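Local coordinates for protein VP5 (Halorubrum pleomorphic virus 2, PDB 6QGI) that serves as an envelope protein of a haloarchaeal virus and probably drives fusion of the viral membrane with that of the host cell, at residues 285-288 against 289-292; 64-67 against 68-71; 100-103 against 104-108; 1-4 against 5-9. All coordinates share one frame; numbering follows the deposited sequence.

Contact 1. Residues 285-288 against 289-292; sequences QAIA and DLIA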
ATOM      1  N   GLN A 285       3.462  -7.423  -9.519  1.00 25.70           N
ATOM      2  CA  GLN A 285       3.478  -8.221  -8.294  1.00 24.53           C
ATOM      3  C   GLN A 285       2.325  -7.974  -7.313  1.00 27.52           C
ATOM      4  O   GLN A 285       1.867  -8.939  -6.700  1.00 26.42           O
ATOM      5  CB  GLN A 285       4.814  -8.035  -7.560  1.00 25.23           C
ATOM      6  CG  GLN A 285       5.202  -9.204  -6.647  1.00 36.69           C
ATOM      7  CD  GLN A 285       5.020 -10.559  -7.287  1.00 53.86           C
ATOM      8  OE1 GLN A 285       5.578 -10.858  -8.347  1.00 51.81           O
ATOM      9  NE2 GLN A 285       4.219 -11.403  -6.657  1.00 45.82           N
ATOM     10  N   ALA A 286       1.885  -6.719  -7.122  1.00 24.33           N
ATOM     11  CA  ALA A 286       0.818  -6.420  -6.161  1.00 23.80           C
ATOM     12  C   ALA A 286      -0.493  -7.168  -6.483  1.00 28.26           C
ATOM     13  O   ALA A 286      -1.116  -7.686  -5.553  1.00 27.90           O
ATOM     14  CB  ALA A 286       0.575  -4.924  -6.074  1.00 24.11           C
ATOM     15  N   ILE A 287      -0.879  -7.288  -7.778  1.00 24.87           N
ATOM     16  CA  ILE A 287      -2.102  -8.028  -8.121  1.00 25.07           C
ATOM     17  C   ILE A 287      -1.858  -9.547  -7.932  1.00 28.54           C
ATOM     18  O   ILE A 287      -2.739 -10.225  -7.403  1.00 28.11           O
ATOM     19  CB  ILE A 287      -2.728  -7.666  -9.503  1.00 28.91           C
ATOM     20  CG1 ILE A 287      -4.092  -8.379  -9.742  1.00 29.75           C
ATOM     21  CG2 ILE A 287      -1.768  -7.888 -10.671  1.00 30.45           C
ATOM     22  CD1 ILE A 287      -5.204  -8.115  -8.703  1.00 32.43           C
ATOM     23  N   ALA A 288      -0.643 -10.047  -8.263  1.00 25.08           N
ATOM     24  CA  ALA A 288      -0.255 -11.446  -8.046  1.00 25.40           C
ATOM     25  C   ALA A 288      -0.381 -11.799  -6.558  1.00 29.75           C
ATOM     26  O   ALA A 288      -0.945 -12.834  -6.218  1.00 30.49           O
ATOM     27  CB  ALA A 288       1.170 -11.678  -8.533  1.00 26.26           C
ATOM     28  N   ASP A 289       0.069 -10.882  -5.683  1.00 25.81           N
ATOM     29  CA  ASP A 289       0.009 -10.989  -4.230  1.00 24.75           C
ATOM     30  C   ASP A 289      -1.438 -10.850  -3.719  1.00 28.35           C
ATOM     31  O   ASP A 289      -1.821 -11.578  -2.801  1.00 28.28           O
ATOM     32  CB  ASP A 289       0.930  -9.937  -3.578  1.00 25.95           C
ATOM     33  CG  ASP A 289       2.428 -10.152  -3.782  1.00 37.44           C
ATOM     34  OD1 ASP A 289       2.825 -11.271  -4.197  1.00 39.00           O
ATOM     35  OD2 ASP A 289       3.203  -9.202  -3.532  1.00 42.26           O
ATOM     36  N   LEU A 290      -2.244  -9.944  -4.322  1.00 24.69           N
ATOM     37  CA  LEU A 290      -3.654  -9.750  -3.961  1.00 24.49           C
ATOM     38  C   LEU A 290      -4.500 -10.989  -4.304  1.00 29.66           C
ATOM     39  O   LEU A 290      -5.429 -11.303  -3.558  1.00 29.31           O
ATOM     40  CB  LEU A 290      -4.253  -8.498  -4.629  1.00 24.44           C
ATOM     41  CG  LEU A 290      -3.946  -7.137  -3.974  1.00 28.05           C
ATOM     42  CD1 LEU A 290      -4.478  -6.010  -4.816  1.00 28.12           C
ATOM     43  CD2 LEU A 290      -4.539  -7.023  -2.563  1.00 29.50           C
ATOM     44  N   ILE A 291      -4.173 -11.695  -5.414  1.00 27.49           N
ATOM     45  CA  ILE A 291      -4.856 -12.934  -5.822  1.00 28.29           C
ATOM     46  C   ILE A 291      -4.479 -14.024  -4.808  1.00 32.35           C
ATOM     47  O   ILE A 291      -5.357 -14.748  -4.340  1.00 32.47           O
ATOM     48  CB  ILE A 291      -4.536 -13.333  -7.298  1.00 32.20           C
ATOM     49  CG1 ILE A 291      -5.172 -12.333  -8.290  1.00 32.88           C
ATOM     50  CG2 ILE A 291      -4.977 -14.781  -7.629  1.00 33.15           C
ATOM     51  CD1 ILE A 291      -4.419 -12.190  -9.594  1.00 41.09           C
ATOM     52  N   ALA A 292      -3.183 -14.093  -4.433  1.00 28.72           N
ATOM     53  CA  ALA A 292      -2.652 -15.044  -3.450  1.00 28.63           C
ATOM     54  C   ALA A 292      -3.267 -14.833  -2.056  1.00 32.42           C
ATOM     55  O   ALA A 292      -3.407 -15.797  -1.299  1.00 31.90           O
ATOM     56  CB  ALA A 292      -1.147 -14.921  -3.371  1.00 29.11           C
TER

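Contact 2. Residues 64-67 against 68-71; sequences NILD and GVKH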
ATOM      1  N   ASN A  64      -7.313  -4.407   5.620  1.00 28.94           N
ATOM      2  CA  ASN A  64      -8.372  -5.335   5.232  1.00 28.25           C
ATOM      3  C   ASN A  64      -7.878  -6.518   4.392  1.00 30.76           C
ATOM      4  O   ASN A  64      -8.705  -7.285   3.885  1.00 31.32           O
ATOM      5  CB  ASN A  64      -9.470  -4.580   4.485  1.00 26.70           C
ATOM      6  CG  ASN A  64     -10.194  -3.586   5.352  1.00 43.28           C
ATOM      7  OD1 ASN A  64     -10.595  -3.880   6.487  1.00 38.05           O
ATOM      8  ND2 ASN A  64     -10.384  -2.383   4.831  1.00 33.00           N
ATOM      9  N   ILE A  65      -6.550  -6.699   4.279  1.00 25.40           N
ATOM     10  CA  ILE A  65      -5.947  -7.822   3.544  1.00 25.10           C
ATOM     11  C   ILE A  65      -5.601  -8.959   4.529  1.00 29.23           C
ATOM     12  O   ILE A  65      -5.168 -10.029   4.097  1.00 28.86           O
ATOM     13  CB  ILE A  65      -4.709  -7.396   2.688  1.00 28.01           C
ATOM     14  CG1 ILE A  65      -3.584  -6.784   3.559  1.00 27.77           C
ATOM     15  CG2 ILE A  65      -5.118  -6.471   1.525  1.00 29.10           C
ATOM     16  CD1 ILE A  65      -2.236  -6.870   3.035  1.00 34.70           C
ATOM     17  N   LEU A  66      -5.806  -8.722   5.848  1.00 26.33           N
ATOM     18  CA  LEU A  66      -5.524  -9.671   6.927  1.00 26.73           C
ATOM     19  C   LEU A  66      -6.474 -10.869   6.903  1.00 33.49           C
ATOM     20  O   LEU A  66      -6.110 -11.931   7.419  1.00 33.42           O
ATOM     21  CB  LEU A  66      -5.536  -8.995   8.303  1.00 26.57           C
ATOM     22  CG  LEU A  66      -4.357  -8.062   8.597  1.00 30.76           C
ATOM     23  CD1 LEU A  66      -4.680  -7.133   9.738  1.00 30.98           C
ATOM     24  CD2 LEU A  66      -3.075  -8.835   8.894  1.00 32.90           C
ATOM     25  N   ASP A  67      -7.660 -10.728   6.264  1.00 31.84           N
ATOM     26  CA  ASP A  67      -8.598 -11.844   6.063  1.00 32.69           C
ATOM     27  C   ASP A  67      -7.922 -12.865   5.137  1.00 35.74           C
ATOM     28  O   ASP A  67      -8.089 -14.075   5.311  1.00 36.66           O
ATOM     29  CB  ASP A  67      -9.942 -11.356   5.482  1.00 35.50           C
ATOM     30  CG  ASP A  67     -11.096 -11.281   6.473  1.00 52.09           C
ATOM     31  OD1 ASP A  67     -11.168 -12.150   7.376  1.00 54.09           O
ATOM     32  OD2 ASP A  67     -11.945 -10.371   6.329  1.00 59.58           O
ATOM     33  N   GLY A  68      -7.116 -12.349   4.205  1.00 30.00           N
ATOM     34  CA  GLY A  68      -6.308 -13.132   3.283  1.00 28.98           C
ATOM     35  C   GLY A  68      -5.130 -13.791   3.970  1.00 30.36           C
ATOM     36  O   GLY A  68      -4.675 -14.846   3.528  1.00 30.44           O
ATOM     37  N   VAL A  69      -4.629 -13.171   5.058  1.00 24.90           N
ATOM     38  CA  VAL A  69      -3.531 -13.710   5.865  1.00 24.27           C
ATOM     39  C   VAL A  69      -4.070 -14.953   6.576  1.00 27.41           C
ATOM     40  O   VAL A  69      -3.426 -16.002   6.546  1.00 27.24           O
ATOM     41  CB  VAL A  69      -2.932 -12.659   6.847  1.00 27.68           C
ATOM     42  CG1 VAL A  69      -1.876 -13.279   7.753  1.00 27.65           C
ATOM     43  CG2 VAL A  69      -2.347 -11.469   6.095  1.00 26.91           C
ATOM     44  N   LYS A  70      -5.298 -14.840   7.135  1.00 23.47           N
ATOM     45  CA  LYS A  70      -6.035 -15.908   7.812  1.00 23.05           C
ATOM     46  C   LYS A  70      -6.241 -17.098   6.855  1.00 26.24           C
ATOM     47  O   LYS A  70      -6.019 -18.237   7.255  1.00 27.29           O
ATOM     48  CB  LYS A  70      -7.379 -15.372   8.338  1.00 24.76           C
ATOM     49  CG  LYS A  70      -8.129 -16.356   9.219  1.00 36.21           C
ATOM     50  CD  LYS A  70      -9.532 -15.897   9.539  1.00 45.19           C
ATOM     51  CE  LYS A  70     -10.562 -16.694   8.782  1.00 53.92           C
ATOM     52  NZ  LYS A  70     -11.938 -16.346   9.209  1.00 62.28           N
ATOM     53  N   HIS A  71      -6.620 -16.816   5.595  1.00 21.36           N
ATOM     54  CA  HIS A  71      -6.848 -17.793   4.526  1.00 21.28           C
ATOM     55  C   HIS A  71      -5.542 -18.494   4.147  1.00 25.64           C
ATOM     56  O   HIS A  71      -5.529 -19.719   3.996  1.00 25.85           O
ATOM     57  CB  HIS A  71      -7.460 -17.089   3.291  1.00 21.69           C
ATOM     58  CG  HIS A  71      -7.767 -17.998   2.138  1.00 25.30           C
ATOM     59  ND1 HIS A  71      -8.886 -18.811   2.137  1.00 27.59           N
ATOM     60  CD2 HIS A  71      -7.108 -18.164   0.968  1.00 26.92           C
ATOM     61  CE1 HIS A  71      -8.865 -19.454   0.980  1.00 27.32           C
ATOM     62  NE2 HIS A  71      -7.811 -19.102   0.245  1.00 27.46           N
TER

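Contact 3. Residues 100-103 against 104-108; sequences TEVN and SYLTT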
ATOM      1  N   THR A 100       2.840 -25.149  13.643  1.00 26.19           N
ATOM      2  CA  THR A 100       4.191 -24.714  13.279  1.00 25.14           C
ATOM      3  C   THR A 100       4.127 -23.907  11.987  1.00 28.57           C
ATOM      4  O   THR A 100       4.809 -22.891  11.884  1.00 28.71           O
ATOM      5  CB  THR A 100       5.138 -25.923  13.183  1.00 28.49           C
ATOM      6  OG1 THR A 100       5.198 -26.534  14.470  1.00 28.95           O
ATOM      7  CG2 THR A 100       6.550 -25.549  12.749  1.00 24.72           C
ATOM      8  N   GLU A 101       3.276 -24.326  11.032  1.00 24.35           N
ATOM      9  CA  GLU A 101       3.084 -23.623   9.766  1.00 23.47           C
ATOM     10  C   GLU A 101       2.369 -22.295   9.991  1.00 27.06           C
ATOM     11  O   GLU A 101       2.709 -21.319   9.324  1.00 26.93           O
ATOM     12  CB  GLU A 101       2.326 -24.491   8.756  1.00 25.08           C
ATOM     13  CG  GLU A 101       3.158 -25.644   8.218  1.00 36.78           C
ATOM     14  CD  GLU A 101       4.407 -25.266   7.446  1.00 60.60           C
ATOM     15  OE1 GLU A 101       4.278 -24.771   6.302  1.00 55.66           O
ATOM     16  OE2 GLU A 101       5.518 -25.468   7.988  1.00 57.46           O
ATOM     17  N   VAL A 102       1.413 -22.248  10.949  1.00 23.12           N
ATOM     18  CA  VAL A 102       0.671 -21.035  11.333  1.00 22.12           C
ATOM     19  C   VAL A 102       1.667 -20.041  11.928  1.00 26.05           C
ATOM     20  O   VAL A 102       1.742 -18.900  11.480  1.00 24.95           O
ATOM     21  CB  VAL A 102      -0.494 -21.339  12.331  1.00 25.91           C
ATOM     22  CG1 VAL A 102      -1.171 -20.063  12.834  1.00 25.19           C
ATOM     23  CG2 VAL A 102      -1.520 -22.275  11.722  1.00 25.86           C
ATOM     24  N   ASN A 103       2.455 -20.510  12.908  1.00 23.34           N
ATOM     25  CA  ASN A 103       3.439 -19.729  13.639  1.00 23.09           C
ATOM     26  C   ASN A 103       4.597 -19.269  12.755  1.00 28.32           C
ATOM     27  O   ASN A 103       5.033 -18.130  12.903  1.00 28.01           O
ATOM     28  CB  ASN A 103       3.955 -20.516  14.841  1.00 20.97           C
ATOM     29  CG  ASN A 103       2.879 -20.837  15.861  1.00 35.73           C
ATOM     30  OD1 ASN A 103       1.882 -20.124  16.013  1.00 27.96           O
ATOM     31  ND2 ASN A 103       3.053 -21.929  16.582  1.00 29.11           N
ATOM     32  N   SER A 104       5.069 -20.126  11.830  1.00 25.56           N
ATOM     33  CA  SER A 104       6.170 -19.822  10.911  1.00 25.36           C
ATOM     34  C   SER A 104       5.778 -18.725   9.920  1.00 29.08           C
ATOM     35  O   SER A 104       6.549 -17.788   9.700  1.00 29.04           O
ATOM     36  CB  SER A 104       6.600 -21.077  10.157  1.00 29.33           C
ATOM     37  OG  SER A 104       7.816 -20.870   9.460  1.00 41.26           O
ATOM     38  N   TYR A 105       4.575 -18.844   9.337  1.00 25.29           N
ATOM     39  CA  TYR A 105       4.047 -17.892   8.373  1.00 24.35           C
ATOM     40  C   TYR A 105       3.674 -16.561   9.061  1.00 30.17           C
ATOM     41  O   TYR A 105       4.017 -15.498   8.532  1.00 30.23           O
ATOM     42  CB  TYR A 105       2.850 -18.493   7.606  1.00 24.28           C
ATOM     43  CG  TYR A 105       1.987 -17.472   6.894  1.00 24.43           C
ATOM     44  CD1 TYR A 105       2.519 -16.648   5.904  1.00 25.36           C
ATOM     45  CD2 TYR A 105       0.643 -17.327   7.209  1.00 24.96           C
ATOM     46  CE1 TYR A 105       1.733 -15.697   5.260  1.00 25.03           C
ATOM     47  CE2 TYR A 105      -0.154 -16.388   6.563  1.00 25.04           C
ATOM     48  CZ  TYR A 105       0.397 -15.569   5.595  1.00 30.95           C
ATOM     49  OH  TYR A 105      -0.404 -14.656   4.958  1.00 31.62           O
ATOM     50  N   LEU A 106       3.000 -16.616  10.225  1.00 27.46           N
ATOM     51  CA  LEU A 106       2.591 -15.405  10.943  1.00 27.51           C
ATOM     52  C   LEU A 106       3.789 -14.681  11.565  1.00 31.08           C
ATOM     53  O   LEU A 106       3.698 -13.469  11.742  1.00 30.97           O
ATOM     54  CB  LEU A 106       1.473 -15.663  11.975  1.00 28.02           C
ATOM     55  CG  LEU A 106       0.135 -16.075  11.320  1.00 33.06           C
ATOM     56  CD1 LEU A 106      -0.834 -16.560  12.295  1.00 34.39           C
ATOM     57  CD2 LEU A 106      -0.502 -14.947  10.573  1.00 34.92           C
ATOM     58  N   THR A 107       4.930 -15.374  11.797  1.00 27.17           N
ATOM     59  CA  THR A 107       6.162 -14.737  12.286  1.00 26.65           C
ATOM     60  C   THR A 107       6.708 -13.855  11.161  1.00 29.22           C
ATOM     61  O   THR A 107       7.093 -12.724  11.428  1.00 29.10           O
ATOM     62  CB  THR A 107       7.173 -15.787  12.794  1.00 32.80           C
ATOM     63  OG1 THR A 107       6.673 -16.292  14.023  1.00 31.43           O
ATOM     64  CG2 THR A 107       8.571 -15.221  13.043  1.00 31.72           C
ATOM     65  N   THR A 108       6.676 -14.353   9.906  1.00 24.72           N
ATOM     66  CA  THR A 108       7.138 -13.639   8.713  1.00 23.88           C
ATOM     67  C   THR A 108       6.252 -12.412   8.466  1.00 27.57           C
ATOM     68  O   THR A 108       6.764 -11.396   8.013  1.00 27.49           O
ATOM     69  CB  THR A 108       7.185 -14.585   7.503  1.00 31.31           C
ATOM     70  OG1 THR A 108       7.967 -15.731   7.841  1.00 33.11           O
ATOM     71  CG2 THR A 108       7.780 -13.937   6.268  1.00 28.57           C
TER

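Contact 4. Residues 1-4 against 5-9; sequences IAPL and VGVGL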
ATOM      1  N   ILE A   1       7.943  17.907  -8.665  1.00 45.35           N
ATOM      2  CA  ILE A   1       6.919  17.123  -9.359  1.00 44.95           C
ATOM      3  C   ILE A   1       5.972  16.444  -8.338  1.00 46.97           C
ATOM      4  O   ILE A   1       6.409  15.985  -7.276  1.00 45.98           O
ATOM      5  CB  ILE A   1       7.550  16.081 -10.335  1.00 48.37           C
ATOM      6  CG1 ILE A   1       8.343  16.756 -11.474  1.00 49.63           C
ATOM      7  CG2 ILE A   1       6.490  15.176 -10.924  1.00 49.02           C
ATOM      8  CD1 ILE A   1       9.379  15.809 -12.172  1.00 58.49           C
ATOM      9  N   ALA A   2       4.676  16.373  -8.697  1.00 42.32           N
ATOM     10  CA  ALA A   2       3.628  15.730  -7.911  1.00 40.97           C
ATOM     11  C   ALA A   2       3.501  14.245  -8.301  1.00 43.51           C
ATOM     12  O   ALA A   2       3.535  13.942  -9.499  1.00 43.92           O
ATOM     13  CB  ALA A   2       2.302  16.446  -8.129  1.00 41.86           C
ATOM     14  N   PRO A   3       3.364  13.301  -7.335  1.00 38.00           N
ATOM     15  CA  PRO A   3       3.218  11.883  -7.721  1.00 37.13           C
ATOM     16  C   PRO A   3       1.880  11.620  -8.430  1.00 38.97           C
ATOM     17  O   PRO A   3       0.834  12.076  -7.961  1.00 38.44           O
ATOM     18  CB  PRO A   3       3.320  11.134  -6.388  1.00 38.38           C
ATOM     19  CG  PRO A   3       2.923  12.121  -5.353  1.00 42.76           C
ATOM     20  CD  PRO A   3       3.319  13.476  -5.868  1.00 38.80           C
ATOM     21  N   LEU A   4       1.935  10.930  -9.596  1.00 34.10           N
ATOM     22  CA  LEU A   4       0.796  10.572 -10.455  1.00 33.53           C
ATOM     23  C   LEU A   4      -0.283   9.809  -9.680  1.00 34.95           C
ATOM     24  O   LEU A   4      -1.454  10.159  -9.770  1.00 34.71           O
ATOM     25  CB  LEU A   4       1.306   9.716 -11.645  1.00 34.34           C
ATOM     26  CG  LEU A   4       0.281   9.108 -12.626  1.00 39.96           C
ATOM     27  CD1 LEU A   4      -0.462  10.189 -13.407  1.00 40.71           C
ATOM     28  CD2 LEU A   4       0.942   8.133 -13.580  1.00 43.43           C
ATOM     29  N   VAL A   5       0.116   8.767  -8.937  1.00 29.25           N
ATOM     30  CA  VAL A   5      -0.789   7.938  -8.149  1.00 27.65           C
ATOM     31  C   VAL A   5      -1.386   8.768  -6.998  1.00 30.50           C
ATOM     32  O   VAL A   5      -2.609   8.772  -6.822  1.00 30.61           O
ATOM     33  CB  VAL A   5      -0.065   6.662  -7.643  1.00 30.31           C
ATOM     34  CG1 VAL A   5      -0.910   5.896  -6.628  1.00 29.61           C
ATOM     35  CG2 VAL A   5       0.332   5.765  -8.810  1.00 30.40           C
ATOM     36  N   GLY A   6      -0.525   9.458  -6.255  1.00 25.74           N
ATOM     37  CA  GLY A   6      -0.916  10.263  -5.104  1.00 25.24           C
ATOM     38  C   GLY A   6      -1.787  11.470  -5.377  1.00 30.37           C
ATOM     39  O   GLY A   6      -2.732  11.718  -4.622  1.00 30.04           O
ATOM     40  N   VAL A   7      -1.478  12.235  -6.440  1.00 28.05           N
ATOM     41  CA  VAL A   7      -2.207  13.463  -6.764  1.00 28.69           C
ATOM     42  C   VAL A   7      -3.140  13.263  -7.969  1.00 33.69           C
ATOM     43  O   VAL A   7      -4.340  13.546  -7.856  1.00 33.88           O
ATOM     44  CB  VAL A   7      -1.245  14.661  -6.984  1.00 32.93           C
ATOM     45  CG1 VAL A   7      -2.015  15.946  -7.272  1.00 33.21           C
ATOM     46  CG2 VAL A   7      -0.312  14.849  -5.787  1.00 32.18           C
ATOM     47  N   GLY A   8      -2.580  12.812  -9.095  1.00 29.98           N
ATOM     48  CA  GLY A   8      -3.322  12.614 -10.337  1.00 30.15           C
ATOM     49  C   GLY A   8      -4.471  11.635 -10.243  1.00 33.12           C
ATOM     50  O   GLY A   8      -5.548  11.896 -10.778  1.00 33.38           O
ATOM     51  N   LEU A   9      -4.256  10.512  -9.549  1.00 28.14           N
ATOM     52  CA  LEU A   9      -5.281   9.483  -9.416  1.00 27.30           C
ATOM     53  C   LEU A   9      -5.948   9.514  -8.045  1.00 29.65           C
ATOM     54  O   LEU A   9      -6.910   8.771  -7.835  1.00 29.31           O
ATOM     55  CB  LEU A   9      -4.689   8.085  -9.698  1.00 27.10           C
ATOM     56  CG  LEU A   9      -3.884   7.918 -11.003  1.00 32.00           C
ATOM     57  CD1 LEU A   9      -3.094   6.627 -10.998  1.00 31.67           C
ATOM     58  CD2 LEU A   9      -4.773   8.022 -12.242  1.00 34.62           C
TER

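Contact 1. Residues 285-288 against 289-292
Four successive i to i+4 backbone hydrogen bonds, from D289 N to Q285 O through A292 N to A288 O, join the two halves of the short α-helix 285-292. The first is 2.8 Å long between D289 N and Q285 O. One helical turn apart, Q285 and D289 also meet through their side chains: Q285 NE2 donates to D289 OD1 at 2.8 Å, with an N-H...O angle of 160°. The bond lies in the plane of the glutamine amide but comes down on the carboxylate from above its plane, 50° out of it, and the two side chains cross at about a right angle. A bend at chi2 (46°) folds the glutamine back over D289, bringing Q285 CG to 3.7 Å from D289 OD2. That second oxygen forms a salt bridge with R21, so the buried carboxylate is held at both oxygens, which probably favours its charged form. On the apolar side, I287 and I291 run at a slant to each other and both touch Y493 of helix 476-496, while A286, I287 and L290 lie against T436 of strand 434-439. Within the helix, I287 CG1 rests 3.8 Å from I291 CD1, and I287 CD1 lies 4.2 Å from L290 CB.

Contact 2. Residues 64-67 against 68-71
The first turn of the α-helix 66-86 is the setting here, where I65 and L66 meet G68, V69 and K70. The start is loosely bonded: I65 O takes weak hydrogen bonds from both G68 N, at 3.0 Å, and V69 N, and V69 N has a further weak bond to L66 O. Regular i to i+4 pairing is then taken up by K70 N with L66 O at 3.0 Å, a fairly straight bond with an N-H...O angle of 160°, and by H71 N with D67 O at 3.1 Å. L66 and V69 lie side by side and point the same way, L66 CD2 touching V69 CG2 at 3.9 Å. The valine has CG2 opposite its carbonyl carbon, which turns this methyl back toward the preceding turn, 3.7 Å from both L66 CA and I65 O. L66 continues onto E234 and M235 of helix 225-253, and V69 onto Y105 and L106 of helix 91-133, so this turn packs against two long helices. The charged ends of D67 and K70 come near without touching, D67 OD1 being 4.6 Å from K70 NZ. Lower on the lysine, K70 CB sits 3.4 Å from D67 O.

Contact 3. Residues 100-103 against 104-108
V102 lies alongside L106, one turn further along the α-helix 91-133, and its CG1 touches L106 CD1 at 3.6 Å. The two side chains point the same way, making a short apolar ridge against L239 of helix 225-253. L106 has CG opposite its carbonyl carbon (chi1 -66°), which lays the branch back over the turn before it and brings L106 CG to 3.3 Å from V102 O. The same carbonyl oxygen receives the backbone bond from L106 N. Regular i to i+4 pairing also joins S104 N to T100 O at 2.8 Å and Y105 N to E101 O at 3.1 Å. Y105 turns its ring away from these neighbours toward helix 66-86, and its hydroxyl is hydrogen-bonded to A19 O. The amide of N103 is engaged by helix 225-253, OD1 accepting from R243 NH2. T107 grips the helix twice: N103 O takes both its backbone N, at 3.0 Å, and its hydroxyl, and the two donors reach the oxygen from opposite faces of the carbonyl plane. T107 OG1 also bonds to D173 N, which ties the helix to a nearby loop. The hydroxyl bond is the shorter, T107 OG1 lying 2.7 Å from N103 O.

Contact 4. Residues 1-4 against 5-9
Extended torsions at A2 and P3 (psi 136° and 131°) give way at L4 to helical values, and this change sets the carbonyls of P3 and L4 facing V7 and L9. V7 N donates to P3 O at 2.8 Å in a regular i to i+4 bond. L9 N instead reaches back five residues to L4 O, also at 2.8 Å, with a bent N-H...O angle of 135°. V7 carries the apolar side: with CG2 opposite the valine's own carbonyl carbon, this methyl lies 3.9 Å from A2 CB and also 3.9 Å from P3 CD, so that it spans A2 and the CD corner of the proline. The side chain of L9 approaches the widened turn, L9 CG coming to 3.5 Å from L4 O. Both leucines contact V352 of strand 343-355, and L9 and V5 both rest on I437 of strand 434-439. The entry is held to the loop around 373-376, where A2 pairs through its backbone with P374 and S376, and S376 OG bonds to L4 N. An N-terminal extended run thus enters a short, weakly bonded helix that closes in a wider π-type turn, just before strand 11-13.

In the fold
Contacts 1, 2 and 3 form a connected helical cluster, whereas contact 4 lies apart among the β-strands. Contacts 2 and 3 sit on helices consecutive in the chain, their centres 14 Å apart, and meet where V69 CG1 lies 3.6 Å from L106 CD2. Contact 2 also reaches contact 1, with I65 CG2 4.2 Å from L290 CD2, so 64-71 bridges the other two, which do not touch. Contact 4 is about 11 Å from contact 1 at the nearest atoms, yet strand 434-439 packs against both. The side chain of L4 in contact 4 is about 13 Å from the bound N-acetylglucosamine carried by N396.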